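Local coordinates for protein PHO85 cyclin PHO80 (Saccharomyces cerevisiae, PDB 2PMI) that partners the cyclin-dependent kinase PHO85 as its cyclin subunit and negatively regulates phosphate-starvation-responsive genes when phosphate is plentiful, at residues I18-P24 and K240-P246; L46-E51 and T113-A119; M96-Y100 and V216-Y221; R165-R169 and C180-Q184. All coordinates share one frame. Residue numbers count along the deposited sequence, not the author numbering.

Contact 1 (I18-P24 and K240-P246); sequences IPKVILP and KVDYVLP
Val21 lays its CG1 methyl over one face of the Tyr243 ring, 3.9 Å from the ring centroid and 30° off the normal, a CH-pi contact. The two segments are extended tails from the N- and C-terminal parts of the chain, running side by side in the same general direction, their end-to-end directions 39° apart, and joined by a single parallel beta bridge between Ile22 and Val244. Residues pair in register from Pro19 with Val241 (CA-CA 5.5 Å) to Leu23 with Leu245 (5.1 Å), closest at Lys20 with Asp242 (4.7 Å). Two hydrogen bonds hold the bridge: Val244 N donates to Val21 O (3.0 Å, nearly linear), and Leu23 N to Val244 O (3.1 Å). A CA-H...O contact from Lys20 CA to Asp242 O (3.4 Å) supplements them. Val21 (chi1 p) also meets Val241, CG1 to CG1 at 3.3 Å, while Leu23 (chi1 m, chi2 t) sets CD1 3.5 Å from Tyr243 CB. This apolar side faces the helices: Leu23 and Tyr243 both rest on Leu38 of helix 32-51, and Leu23 and Leu245 cover Tyr221 and Val225 of helix 216-227. Tyr243 OH is hydrogen-bonded to Asp34. The pair thus lays both ends of the ordered chain over those helices at the surface. On a more exposed side, Lys20, with an all-trans side chain, brings CE within 3.2 Å of Val244 CG2.

Contact 2 (L46-E51 and T113-A119); sequences LIAINE and TLNSLTA
The last turns of helix 32-51, residues 46-51, pack against the irregular segment 113-119, which leads into helix 119-134. Closest in backbone are Ile47 and Asn115, with CA atoms 4.4 Å apart. Ile47 fills the centre of the contact: its mt rotamer (chi1 -76°, chi2 170°) extends CD1 to 3.6 Å from Ala119 CB and puts CG1 3.9 Å from Leu114 CG, while CG2 lies 3.2 Å from Ser116 CB. Leu114, in the tp rotamer, swings its end toward the helix, so that its CD2 meets Leu46 CD1 at 3.5 Å; Leu46 is mt. Polar side chains flank this apolar centre. Glu51, with chi1 m and the rest of the chain extended, accepts a 2.9 Å hydrogen bond at OE1 from Ser116 OG, whose chi1 is p. Asn50, with chi1 between wells at -101°, gives a weak hydrogen bond from ND2 to Leu114 O (3.1 Å). Ser116 is the centre of an inverse gamma turn (phi/psi -64/55), which bends the segment ahead of Thr118, the N-cap residue. Within the cyclin fold this joins the C-terminal end of helix 32-51 to the connection between helices 92-108 and 119-134, with Leu114 also packed on Ile102 and Gln106 of helix 92-108.

Contact 3 (M96-Y100 and V216-Y221); sequences MTSLY and VLDKYY
Helix 216-221 crosses helix 96-100 almost at right angles, with a signed crossing angle of 83° and the short axes 9.5 Å apart at closest approach. The nearest CA pairs are Met96 with Leu217 (6.0 Å) and Tyr100 with Tyr220 (7.1 Å). Both segments are regular alpha-helix, and all residues that touch are buried. Val216, with chi1 t, points CG1 at the Tyr100 ring, 3.4 Å from CD1. Leu217 (mt) lies against Met96 and Thr97, at the N-terminal end of segment 96-100, with CD2 3.6 Å from Met96 CB and 3.4 Å from Thr97 OG1, a hydroxyl hydrogen-bonded to Cys93 O. Tyr220 (chi1 -78°) makes the aromatic contact. The edge of Tyr100 (chi1 157°) meets its face in an offset edge-to-face pair, centroids 5.3 Å apart and planes at 82°; Tyr100 CB adds a CH-pi contact 4.0 Å from the Tyr220 centroid, and Leu99 CD2 sits at the Tyr220 ring edge, 4.3 Å from CD1. Tyr221 follows, its CB 3.8 Å from Met96 CE. The all-m Met96 side chain brings CE against both Tyr220 CB (3.5 Å) and Tyr221 CB, and 3.2 Å from Tyr221 N. In this all-helical cyclin the crossing packs the late helix 216-227 against helix 92-108 of the cyclin box, which on other sides meets helix 119-134 through Thr97 and Ser98 and helix 32-51 through Leu99.

Contact 4 (R165-R169 and C180-Q184); sequences RVNYR and CSIEQ
A salt bridge from Arg169 NH1 to Glu183 OE1, 3.1 Å long and nearly linear at the hydrogen (165°), links the segment after helix 152-164 to segment 180-184. Helix 152-164 closes in a Schellman motif, with Asn167 as the C-prime residue at positive phi (59/45); Asn167 N bonds back to Lys164 O and Tyr168 N to the carbonyl before it. Tyr168 also has positive phi (50/39), and these two residues turn the chain so that Asn167 and Arg169 both direct CB toward segment 180-184. Glu183, extended with chi1 and chi2 t, has a second partner: its OE2 forms a salt bridge with a basic side chain of the kinase PHO85. Asn167, Tyr168 and Arg169 also pack on PHO85, so this junction of the cyclin forms part of the cyclin-CDK interface. Arg169, with chi1 m and chi2 between wells at -144°, lays CD 3.9 Å from Cys180 CA; these two residues have the closest CA atoms, 6.5 Å apart. Away from the salt bridge lies the apolar part of the contact. Val166 (chi1 t) and Cys180 (chi1 t) meet with CG1 and SG 3.8 Å apart, backed by Leu104 and Val108 of helix 92-108. Cys180 SG also lies 3.3 Å from Val166 O and 4.1 Å from Arg169 CB.

How the contacts relate
Contacts 1 and 3 are directly joined: Tyr221, on helix 216-227, places OH 2.7 Å from Pro24 O in a probable hydrogen bond and packs on Leu23, although the contact centres are 19 Å apart. Contact 3 lies deepest, about 8 Å from the centre of the chain, and its centre is about 18 Å from those of both contact 2 and contact 4; nearest atoms are about 5 Å apart in each case. Helix 92-108 connects these three, carrying residues 96-100 and also backing Leu114 of contact 2 and Val166 and Cys180 of contact 4. Contact 4, which touches PHO85 directly, and contact 1 lie on opposite sides of the chain's centre, 36 Å apart between centres.

Contact 1 (I18-P24 and K240-P246)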
loop_
_atom_site.group_PDB
_atom_site.type_symbol
_atom_site.label_atom_id
_atom_site.label_comp_id
_atom_site.label_asym_id
_atom_site.label_seq_id
_atom_site.Cartn_x
_atom_site.Cartn_y
_atom_site.Cartn_z
ATOM N N ILE B 18 -14.904 6.146 -39.679
ATOM C CA ILE B 18 -13.880 6.263 -38.641
ATOM C C ILE B 18 -13.311 4.935 -38.155
ATOM O O ILE B 18 -14.024 3.935 -38.079
ATOM C CB ILE B 18 -14.422 7.029 -37.428
ATOM C CG1 ILE B 18 -15.862 6.603 -37.160
ATOM C CG2 ILE B 18 -14.335 8.522 -37.674
ATOM C CD1 ILE B 18 -16.542 7.394 -36.068
ATOM N N PRO B 19 -12.006 4.914 -37.817
ATOM C CA PRO B 19 -11.292 3.726 -37.330
ATOM C C PRO B 19 -12.122 2.974 -36.290
ATOM O O PRO B 19 -13.167 3.467 -35.863
ATOM C CB PRO B 19 -10.019 4.315 -36.728
ATOM C CG PRO B 19 -9.758 5.495 -37.594
ATOM C CD PRO B 19 -11.133 6.102 -37.777
ATOM N N LYS B 20 -11.663 1.795 -35.872
ATOM C CA LYS B 20 -12.410 1.018 -34.886
ATOM C C LYS B 20 -11.536 0.096 -34.057
ATOM O O LYS B 20 -11.577 -1.117 -34.227
ATOM C CB LYS B 20 -13.490 0.185 -35.576
ATOM C CG LYS B 20 -14.409 -0.552 -34.610
ATOM C CD LYS B 20 -15.482 -1.317 -35.360
ATOM C CE LYS B 20 -16.310 -2.193 -34.439
ATOM N NZ LYS B 20 -17.219 -3.079 -35.223
ATOM N N VAL B 21 -10.759 0.675 -33.151
ATOM C CA VAL B 21 -9.875 -0.100 -32.288
ATOM C C VAL B 21 -10.653 -0.980 -31.309
ATOM O O VAL B 21 -11.722 -0.603 -30.853
ATOM C CB VAL B 21 -8.953 0.836 -31.486
ATOM C CG1 VAL B 21 -9.719 2.079 -31.096
ATOM C CG2 VAL B 21 -8.435 0.131 -30.235
ATOM N N ILE B 22 -10.109 -2.153 -31.004
ATOM C CA ILE B 22 -10.727 -3.089 -30.071
ATOM C C ILE B 22 -9.820 -3.154 -28.861
ATOM O O ILE B 22 -8.684 -3.576 -28.974
ATOM C CB ILE B 22 -10.821 -4.497 -30.660
ATOM C CG1 ILE B 22 -11.778 -4.493 -31.855
ATOM C CG2 ILE B 22 -11.268 -5.483 -29.577
ATOM C CD1 ILE B 22 -11.626 -5.714 -32.767
ATOM N N LEU B 23 -10.337 -2.755 -27.704
ATOM C CA LEU B 23 -9.561 -2.728 -26.465
ATOM C C LEU B 23 -9.497 -4.062 -25.727
ATOM O O LEU B 23 -10.336 -4.931 -25.934
ATOM C CB LEU B 23 -10.141 -1.666 -25.522
ATOM C CG LEU B 23 -10.245 -0.235 -26.059
ATOM C CD1 LEU B 23 -11.411 0.456 -25.363
ATOM C CD2 LEU B 23 -8.933 0.517 -25.856
ATOM N N PRO B 24 -8.482 -4.228 -24.856
ATOM C CA PRO B 24 -8.180 -5.388 -24.011
ATOM C C PRO B 24 -9.116 -5.406 -22.810
ATOM O O PRO B 24 -9.567 -4.356 -22.364
ATOM C CB PRO B 24 -6.755 -5.118 -23.542
ATOM C CG PRO B 24 -6.224 -4.118 -24.502
ATOM C CD PRO B 24 -7.388 -3.248 -24.773
ATOM N N LYS B 240 -10.565 11.008 -33.303
ATOM C CA LYS B 240 -11.673 10.462 -34.070
ATOM C C LYS B 240 -11.548 8.928 -34.063
ATOM O O LYS B 240 -11.066 8.336 -35.024
ATOM C CB LYS B 240 -11.615 11.012 -35.498
ATOM C CG LYS B 240 -12.976 11.175 -36.163
ATOM C CD LYS B 240 -12.853 11.628 -37.614
ATOM C CE LYS B 240 -14.215 11.729 -38.288
ATOM N NZ LYS B 240 -14.110 11.859 -39.772
ATOM N N VAL B 241 -11.975 8.289 -32.970
ATOM C CA VAL B 241 -11.882 6.824 -32.840
ATOM C C VAL B 241 -13.123 6.168 -32.202
ATOM O O VAL B 241 -13.800 6.770 -31.366
ATOM C CB VAL B 241 -10.665 6.409 -31.968
ATOM C CG1 VAL B 241 -10.110 5.099 -32.465
ATOM C CG2 VAL B 241 -9.602 7.500 -31.962
ATOM N N ASP B 242 -13.402 4.928 -32.593
ATOM C CA ASP B 242 -14.534 4.170 -32.059
ATOM C C ASP B 242 -14.006 2.997 -31.244
ATOM O O ASP B 242 -13.624 1.974 -31.821
ATOM C CB ASP B 242 -15.401 3.605 -33.192
ATOM C CG ASP B 242 -16.386 4.613 -33.747
ATOM O OD1 ASP B 242 -16.812 5.505 -32.986
ATOM O OD2 ASP B 242 -16.756 4.497 -34.937
ATOM N N TYR B 243 -13.994 3.115 -29.920
ATOM C CA TYR B 243 -13.482 2.021 -29.095
ATOM C C TYR B 243 -14.514 0.963 -28.770
ATOM O O TYR B 243 -15.503 1.230 -28.097
ATOM C CB TYR B 243 -12.897 2.542 -27.789
ATOM C CG TYR B 243 -11.733 3.475 -27.966
ATOM C CD1 TYR B 243 -11.937 4.830 -28.219
ATOM C CD2 TYR B 243 -10.421 3.003 -27.872
ATOM C CE1 TYR B 243 -10.862 5.700 -28.373
ATOM C CE2 TYR B 243 -9.335 3.863 -28.023
ATOM C CZ TYR B 243 -9.564 5.212 -28.272
ATOM O OH TYR B 243 -8.502 6.073 -28.413
ATOM N N VAL B 244 -14.254 -0.248 -29.245
ATOM C CA VAL B 244 -15.127 -1.394 -29.035
ATOM C C VAL B 244 -14.487 -2.359 -28.043
ATOM O O VAL B 244 -13.419 -2.917 -28.314
ATOM C CB VAL B 244 -15.358 -2.159 -30.356
ATOM C CG1 VAL B 244 -16.234 -3.388 -30.106
ATOM C CG2 VAL B 244 -15.985 -1.234 -31.387
ATOM N N LEU B 245 -15.129 -2.563 -26.900
ATOM C CA LEU B 245 -14.582 -3.477 -25.911
ATOM C C LEU B 245 -15.220 -4.847 -26.088
ATOM O O LEU B 245 -16.428 -4.990 -25.969
ATOM C CB LEU B 245 -14.827 -2.936 -24.500
ATOM C CG LEU B 245 -14.364 -3.713 -23.259
ATOM C CD1 LEU B 245 -12.894 -4.067 -23.348
ATOM C CD2 LEU B 245 -14.608 -2.861 -22.028
ATOM N N PRO B 246 -14.407 -5.872 -26.390
ATOM C CA PRO B 246 -14.830 -7.260 -26.598
ATOM C C PRO B 246 -16.066 -7.627 -25.790
ATOM O O PRO B 246 -16.093 -7.456 -24.570
ATOM C CB PRO B 246 -13.606 -8.040 -26.166
ATOM C CG PRO B 246 -12.514 -7.194 -26.719
ATOM C CD PRO B 246 -12.937 -5.788 -26.352
#

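Contact 2 (L46-E51 and T113-A119)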
loop_
_atom_site.group_PDB
_atom_site.type_symbol
_atom_site.label_atom_id
_atom_site.label_comp_id
_atom_site.label_asym_id
_atom_site.label_seq_id
_atom_site.Cartn_x
_atom_site.Cartn_y
_atom_site.Cartn_z
ATOM N N LEU B 46 -19.931 14.581 -18.621
ATOM C CA LEU B 46 -20.493 14.873 -17.317
ATOM C C LEU B 46 -20.550 16.382 -17.158
ATOM O O LEU B 46 -21.388 16.910 -16.432
ATOM C CB LEU B 46 -19.611 14.308 -16.210
ATOM C CG LEU B 46 -19.462 12.801 -16.068
ATOM C CD1 LEU B 46 -18.521 12.542 -14.913
ATOM C CD2 LEU B 46 -20.800 12.148 -15.805
ATOM N N ILE B 47 -19.646 17.086 -17.825
ATOM C CA ILE B 47 -19.635 18.528 -17.706
ATOM C C ILE B 47 -20.796 19.131 -18.467
ATOM O O ILE B 47 -21.437 20.085 -18.010
ATOM C CB ILE B 47 -18.291 19.093 -18.177
ATOM C CG1 ILE B 47 -17.252 18.822 -17.083
ATOM C CG2 ILE B 47 -18.405 20.581 -18.477
ATOM C CD1 ILE B 47 -15.835 19.108 -17.479
ATOM N N ALA B 48 -21.080 18.548 -19.621
ATOM C CA ALA B 48 -22.184 18.998 -20.446
ATOM C C ALA B 48 -23.480 18.828 -19.649
ATOM O O ALA B 48 -24.191 19.795 -19.375
ATOM C CB ALA B 48 -22.237 18.171 -21.716
ATOM N N ILE B 49 -23.759 17.587 -19.266
ATOM C CA ILE B 49 -24.963 17.244 -18.523
ATOM C C ILE B 49 -25.111 17.944 -17.176
ATOM O O ILE B 49 -26.206 18.328 -16.790
ATOM C CB ILE B 49 -25.045 15.714 -18.303
ATOM C CG1 ILE B 49 -25.064 14.995 -19.653
ATOM C CG2 ILE B 49 -26.295 15.362 -17.529
ATOM C CD1 ILE B 49 -25.231 13.511 -19.542
ATOM N N ASN B 50 -24.014 18.112 -16.456
ATOM C CA ASN B 50 -24.083 18.763 -15.153
ATOM C C ASN B 50 -24.369 20.256 -15.284
ATOM O O ASN B 50 -24.853 20.897 -14.350
ATOM C CB ASN B 50 -22.773 18.530 -14.385
ATOM C CG ASN B 50 -22.893 17.433 -13.332
ATOM O OD1 ASN B 50 -23.612 16.437 -13.512
ATOM N ND2 ASN B 50 -22.174 17.606 -12.229
ATOM N N GLU B 51 -24.066 20.813 -16.447
ATOM C CA GLU B 51 -24.312 22.225 -16.662
ATOM C C GLU B 51 -25.618 22.388 -17.393
ATOM O O GLU B 51 -26.168 23.478 -17.463
ATOM C CB GLU B 51 -23.167 22.846 -17.448
ATOM C CG GLU B 51 -21.998 23.210 -16.563
ATOM C CD GLU B 51 -20.785 23.651 -17.338
ATOM O OE1 GLU B 51 -19.805 24.071 -16.687
ATOM O OE2 GLU B 51 -20.809 23.572 -18.586
ATOM N N THR B 113 -18.956 20.100 -7.654
ATOM C CA THR B 113 -19.716 19.551 -8.762
ATOM C C THR B 113 -18.915 19.656 -10.044
ATOM O O THR B 113 -18.514 20.743 -10.448
ATOM C CB THR B 113 -21.031 20.277 -8.939
ATOM O OG1 THR B 113 -21.757 20.247 -7.697
ATOM C CG2 THR B 113 -21.841 19.606 -10.048
ATOM N N LEU B 114 -18.674 18.516 -10.680
ATOM C CA LEU B 114 -17.886 18.499 -11.897
ATOM C C LEU B 114 -18.563 19.281 -13.003
ATOM O O LEU B 114 -19.627 18.904 -13.495
ATOM C CB LEU B 114 -17.642 17.059 -12.362
ATOM C CG LEU B 114 -16.869 16.889 -13.678
ATOM C CD1 LEU B 114 -15.485 17.482 -13.534
ATOM C CD2 LEU B 114 -16.782 15.419 -14.047
ATOM N N ASN B 115 -17.950 20.390 -13.378
ATOM C CA ASN B 115 -18.475 21.196 -14.455
ATOM C C ASN B 115 -17.267 21.885 -15.067
ATOM O O ASN B 115 -16.204 21.974 -14.433
ATOM C CB ASN B 115 -19.502 22.215 -13.941
ATOM C CG ASN B 115 -18.906 23.233 -12.980
ATOM O OD1 ASN B 115 -18.015 23.996 -13.332
ATOM N ND2 ASN B 115 -19.410 23.252 -11.762
ATOM N N SER B 116 -17.424 22.361 -16.296
ATOM C CA SER B 116 -16.328 23.015 -16.978
ATOM C C SER B 116 -15.894 24.292 -16.290
ATOM O O SER B 116 -15.861 25.351 -16.907
ATOM C CB SER B 116 -16.707 23.323 -18.422
ATOM O OG SER B 116 -17.585 24.415 -18.481
ATOM N N LEU B 117 -15.562 24.200 -15.012
ATOM C CA LEU B 117 -15.105 25.364 -14.274
ATOM C C LEU B 117 -14.310 24.840 -13.097
ATOM O O LEU B 117 -13.646 25.606 -12.396
ATOM C CB LEU B 117 -16.289 26.185 -13.783
ATOM C CG LEU B 117 -16.033 27.670 -13.536
ATOM C CD1 LEU B 117 -15.486 28.314 -14.804
ATOM C CD2 LEU B 117 -17.329 28.349 -13.119
ATOM N N THR B 118 -14.378 23.519 -12.906
ATOM C CA THR B 118 -13.673 22.828 -11.828
ATOM C C THR B 118 -12.784 21.700 -12.328
ATOM O O THR B 118 -11.772 21.362 -11.703
ATOM C CB THR B 118 -14.651 22.181 -10.841
ATOM O OG1 THR B 118 -15.709 21.526 -11.566
ATOM C CG2 THR B 118 -15.176 23.213 -9.874
ATOM N N ALA B 119 -13.188 21.110 -13.449
ATOM C CA ALA B 119 -12.495 19.975 -14.048
ATOM C C ALA B 119 -10.963 19.981 -13.962
ATOM O O ALA B 119 -10.380 19.120 -13.304
ATOM C CB ALA B 119 -12.952 19.807 -15.489
#

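Contact 3 (M96-Y100 and V216-Y221)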
loop_
_atom_site.group_PDB
_atom_site.type_symbol
_atom_site.label_atom_id
_atom_site.label_comp_id
_atom_site.label_asym_id
_atom_site.label_seq_id
_atom_site.Cartn_x
_atom_site.Cartn_y
_atom_site.Cartn_z
ATOM N N MET B 96 -7.452 5.823 -14.224
ATOM C CA MET B 96 -8.786 5.385 -13.873
ATOM C C MET B 96 -9.202 5.997 -12.534
ATOM O O MET B 96 -10.232 6.662 -12.421
ATOM C CB MET B 96 -8.813 3.859 -13.778
ATOM C CG MET B 96 -8.679 3.159 -15.107
ATOM S SD MET B 96 -9.854 3.829 -16.272
ATOM C CE MET B 96 -11.395 3.368 -15.488
ATOM N N THR B 97 -8.385 5.753 -11.519
ATOM C CA THR B 97 -8.639 6.268 -10.193
ATOM C C THR B 97 -9.065 7.726 -10.229
ATOM O O THR B 97 -10.004 8.120 -9.546
ATOM C CB THR B 97 -7.390 6.139 -9.318
ATOM O OG1 THR B 97 -7.143 4.752 -9.041
ATOM C CG2 THR B 97 -7.571 6.908 -8.011
ATOM N N SER B 98 -8.376 8.532 -11.022
ATOM C CA SER B 98 -8.721 9.941 -11.113
ATOM C C SER B 98 -10.202 10.105 -11.431
ATOM O O SER B 98 -10.920 10.838 -10.742
ATOM C CB SER B 98 -7.867 10.629 -12.178
ATOM O OG SER B 98 -6.603 10.994 -11.634
ATOM N N LEU B 99 -10.657 9.404 -12.467
ATOM C CA LEU B 99 -12.047 9.465 -12.875
ATOM C C LEU B 99 -12.932 9.032 -11.712
ATOM O O LEU B 99 -13.854 9.752 -11.307
ATOM C CB LEU B 99 -12.280 8.559 -14.076
ATOM C CG LEU B 99 -13.677 8.633 -14.688
ATOM C CD1 LEU B 99 -13.870 9.970 -15.390
ATOM C CD2 LEU B 99 -13.856 7.492 -15.667
ATOM N N TYR B 100 -12.653 7.854 -11.174
ATOM C CA TYR B 100 -13.416 7.341 -10.046
ATOM C C TYR B 100 -13.449 8.356 -8.900
ATOM O O TYR B 100 -14.444 8.459 -8.186
ATOM C CB TYR B 100 -12.789 6.046 -9.560
ATOM C CG TYR B 100 -13.118 5.702 -8.134
ATOM C CD1 TYR B 100 -14.352 5.141 -7.799
ATOM C CD2 TYR B 100 -12.183 5.905 -7.119
ATOM C CE1 TYR B 100 -14.645 4.780 -6.505
ATOM C CE2 TYR B 100 -12.468 5.549 -5.805
ATOM C CZ TYR B 100 -13.705 4.980 -5.507
ATOM O OH TYR B 100 -13.993 4.585 -4.215
ATOM N N VAL B 216 -13.451 -1.886 -8.528
ATOM C CA VAL B 216 -13.858 -0.551 -8.909
ATOM C C VAL B 216 -13.265 -0.119 -10.256
ATOM O O VAL B 216 -14.009 0.056 -11.221
ATOM C CB VAL B 216 -13.472 0.484 -7.835
ATOM C CG1 VAL B 216 -14.122 1.803 -8.152
ATOM C CG2 VAL B 216 -13.892 0.008 -6.462
ATOM N N LEU B 217 -11.934 0.022 -10.326
ATOM C CA LEU B 217 -11.249 0.483 -11.544
ATOM C C LEU B 217 -11.637 -0.213 -12.838
ATOM O O LEU B 217 -11.723 0.438 -13.886
ATOM C CB LEU B 217 -9.732 0.447 -11.360
ATOM C CG LEU B 217 -9.125 1.369 -10.283
ATOM C CD1 LEU B 217 -7.611 1.317 -10.367
ATOM C CD2 LEU B 217 -9.576 2.805 -10.475
ATOM N N ASP B 218 -11.874 -1.523 -12.773
ATOM C CA ASP B 218 -12.307 -2.268 -13.959
ATOM C C ASP B 218 -13.733 -1.798 -14.267
ATOM O O ASP B 218 -14.041 -1.368 -15.383
ATOM C CB ASP B 218 -12.357 -3.773 -13.685
ATOM C CG ASP B 218 -11.119 -4.288 -12.973
ATOM O OD1 ASP B 218 -10.658 -3.622 -12.009
ATOM O OD2 ASP B 218 -10.628 -5.374 -13.370
ATOM N N LYS B 219 -14.596 -1.888 -13.252
ATOM C CA LYS B 219 -15.987 -1.474 -13.371
ATOM C C LYS B 219 -16.082 -0.178 -14.156
ATOM O O LYS B 219 -16.894 -0.063 -15.072
ATOM C CB LYS B 219 -16.611 -1.266 -11.991
ATOM C CG LYS B 219 -18.122 -1.051 -12.034
ATOM C CD LYS B 219 -18.695 -0.618 -10.690
ATOM C CE LYS B 219 -18.402 0.856 -10.407
ATOM N NZ LYS B 219 -18.880 1.303 -9.061
ATOM N N TYR B 220 -15.258 0.805 -13.798
ATOM C CA TYR B 220 -15.278 2.077 -14.503
ATOM C C TYR B 220 -14.730 1.960 -15.914
ATOM O O TYR B 220 -15.272 2.552 -16.860
ATOM C CB TYR B 220 -14.468 3.114 -13.757
ATOM C CG TYR B 220 -15.174 3.689 -12.568
ATOM C CD1 TYR B 220 -15.426 5.057 -12.481
ATOM C CD2 TYR B 220 -15.573 2.876 -11.517
ATOM C CE1 TYR B 220 -16.050 5.596 -11.381
ATOM C CE2 TYR B 220 -16.203 3.412 -10.409
ATOM C CZ TYR B 220 -16.437 4.772 -10.348
ATOM O OH TYR B 220 -17.047 5.302 -9.235
ATOM N N TYR B 221 -13.642 1.208 -16.056
ATOM C CA TYR B 221 -13.046 1.036 -17.364
ATOM C C TYR B 221 -14.151 0.569 -18.299
ATOM O O TYR B 221 -14.472 1.245 -19.276
ATOM C CB TYR B 221 -11.902 0.021 -17.286
ATOM C CG TYR B 221 -11.352 -0.409 -18.627
ATOM C CD1 TYR B 221 -10.949 0.532 -19.576
ATOM C CD2 TYR B 221 -11.241 -1.763 -18.946
ATOM C CE1 TYR B 221 -10.454 0.136 -20.806
ATOM C CE2 TYR B 221 -10.745 -2.175 -20.170
ATOM C CZ TYR B 221 -10.352 -1.225 -21.097
ATOM O OH TYR B 221 -9.847 -1.641 -22.313
#

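Contact 4 (R165-R169 and C180-Q184)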
loop_
_atom_site.group_PDB
_atom_site.type_symbol
_atom_site.label_atom_id
_atom_site.label_comp_id
_atom_site.label_asym_id
_atom_site.label_seq_id
_atom_site.Cartn_x
_atom_site.Cartn_y
_atom_site.Cartn_z
ATOM N N ARG B 165 -11.617 16.273 2.729
ATOM C CA ARG B 165 -12.981 15.987 2.365
ATOM C C ARG B 165 -13.253 14.533 2.065
ATOM O O ARG B 165 -14.384 14.165 1.731
ATOM C CB ARG B 165 -13.365 16.824 1.159
ATOM C CG ARG B 165 -13.349 18.293 1.459
ATOM C CD ARG B 165 -13.761 19.098 0.273
ATOM N NE ARG B 165 -13.627 20.519 0.574
ATOM C CZ ARG B 165 -14.347 21.172 1.482
ATOM N NH1 ARG B 165 -15.272 20.536 2.191
ATOM N NH2 ARG B 165 -14.133 22.467 1.684
ATOM N N VAL B 166 -12.233 13.695 2.193
ATOM C CA VAL B 166 -12.387 12.284 1.874
ATOM C C VAL B 166 -11.881 11.415 3.000
ATOM O O VAL B 166 -12.081 10.199 2.997
ATOM C CB VAL B 166 -11.602 11.932 0.585
ATOM C CG1 VAL B 166 -11.731 10.452 0.293
ATOM C CG2 VAL B 166 -12.115 12.749 -0.597
ATOM N N ASN B 167 -11.231 12.052 3.965
ATOM C CA ASN B 167 -10.660 11.355 5.116
ATOM C C ASN B 167 -9.654 10.303 4.659
ATOM O O ASN B 167 -9.641 9.172 5.141
ATOM C CB ASN B 167 -11.770 10.714 5.963
ATOM C CG ASN B 167 -12.595 11.748 6.728
ATOM O OD1 ASN B 167 -13.514 11.397 7.474
ATOM N ND2 ASN B 167 -12.266 13.028 6.547
ATOM N N TYR B 168 -8.810 10.706 3.715
ATOM C CA TYR B 168 -7.783 9.846 3.153
ATOM C C TYR B 168 -8.326 8.502 2.704
ATOM O O TYR B 168 -7.660 7.480 2.874
ATOM C CB TYR B 168 -6.663 9.637 4.168
ATOM C CG TYR B 168 -6.109 10.938 4.677
ATOM C CD1 TYR B 168 -6.813 11.697 5.603
ATOM C CD2 TYR B 168 -4.910 11.440 4.194
ATOM C CE1 TYR B 168 -6.339 12.923 6.032
ATOM C CE2 TYR B 168 -4.429 12.668 4.618
ATOM C CZ TYR B 168 -5.149 13.405 5.539
ATOM O OH TYR B 168 -4.672 14.617 5.978
ATOM N N ARG B 169 -9.524 8.499 2.126
ATOM C CA ARG B 169 -10.142 7.257 1.664
ATOM C C ARG B 169 -10.045 7.202 0.158
ATOM O O ARG B 169 -11.046 7.178 -0.559
ATOM C CB ARG B 169 -11.597 7.192 2.127
ATOM C CG ARG B 169 -11.702 7.222 3.637
ATOM C CD ARG B 169 -12.834 6.348 4.126
ATOM N NE ARG B 169 -12.765 4.974 3.637
ATOM C CZ ARG B 169 -12.768 3.906 4.431
ATOM N NH1 ARG B 169 -12.829 4.054 5.749
ATOM N NH2 ARG B 169 -12.732 2.689 3.911
ATOM N N CYS B 180 -16.840 5.959 3.145
ATOM C CA CYS B 180 -16.472 7.364 3.142
ATOM C C CYS B 180 -17.705 8.193 3.514
ATOM O O CYS B 180 -17.648 9.034 4.418
ATOM C CB CYS B 180 -15.945 7.776 1.766
ATOM S SG CYS B 180 -15.083 9.357 1.794
ATOM N N SER B 181 -18.819 7.949 2.821
ATOM C CA SER B 181 -20.070 8.662 3.102
ATOM C C SER B 181 -20.326 8.623 4.594
ATOM O O SER B 181 -20.400 9.649 5.265
ATOM C CB SER B 181 -21.239 7.997 2.383
ATOM O OG SER B 181 -21.546 8.707 1.202
ATOM N N ILE B 182 -20.470 7.409 5.100
ATOM C CA ILE B 182 -20.689 7.186 6.508
ATOM C C ILE B 182 -19.672 7.973 7.341
ATOM O O ILE B 182 -20.028 8.898 8.071
ATOM C CB ILE B 182 -20.566 5.684 6.795
ATOM C CG1 ILE B 182 -21.677 4.960 6.035
ATOM C CG2 ILE B 182 -20.564 5.418 8.297
ATOM C CD1 ILE B 182 -21.749 3.491 6.294
ATOM N N GLU B 183 -18.398 7.625 7.204
ATOM C CA GLU B 183 -17.350 8.280 7.971
ATOM C C GLU B 183 -17.436 9.801 7.993
ATOM O O GLU B 183 -16.780 10.448 8.806
ATOM C CB GLU B 183 -15.981 7.868 7.447
ATOM C CG GLU B 183 -14.860 8.145 8.430
ATOM C CD GLU B 183 -13.506 7.731 7.898
ATOM O OE1 GLU B 183 -13.435 6.720 7.156
ATOM O OE2 GLU B 183 -12.515 8.412 8.239
ATOM N N GLN B 184 -18.241 10.373 7.107
ATOM C CA GLN B 184 -18.367 11.819 7.055
ATOM C C GLN B 184 -18.849 12.345 8.398
ATOM O O GLN B 184 -19.174 11.556 9.292
ATOM C CB GLN B 184 -19.359 12.218 5.966
ATOM C CG GLN B 184 -19.103 13.580 5.400
ATOM C CD GLN B 184 -17.762 13.654 4.707
ATOM O OE1 GLN B 184 -16.714 13.446 5.327
ATOM N NE2 GLN B 184 -17.783 13.945 3.409
#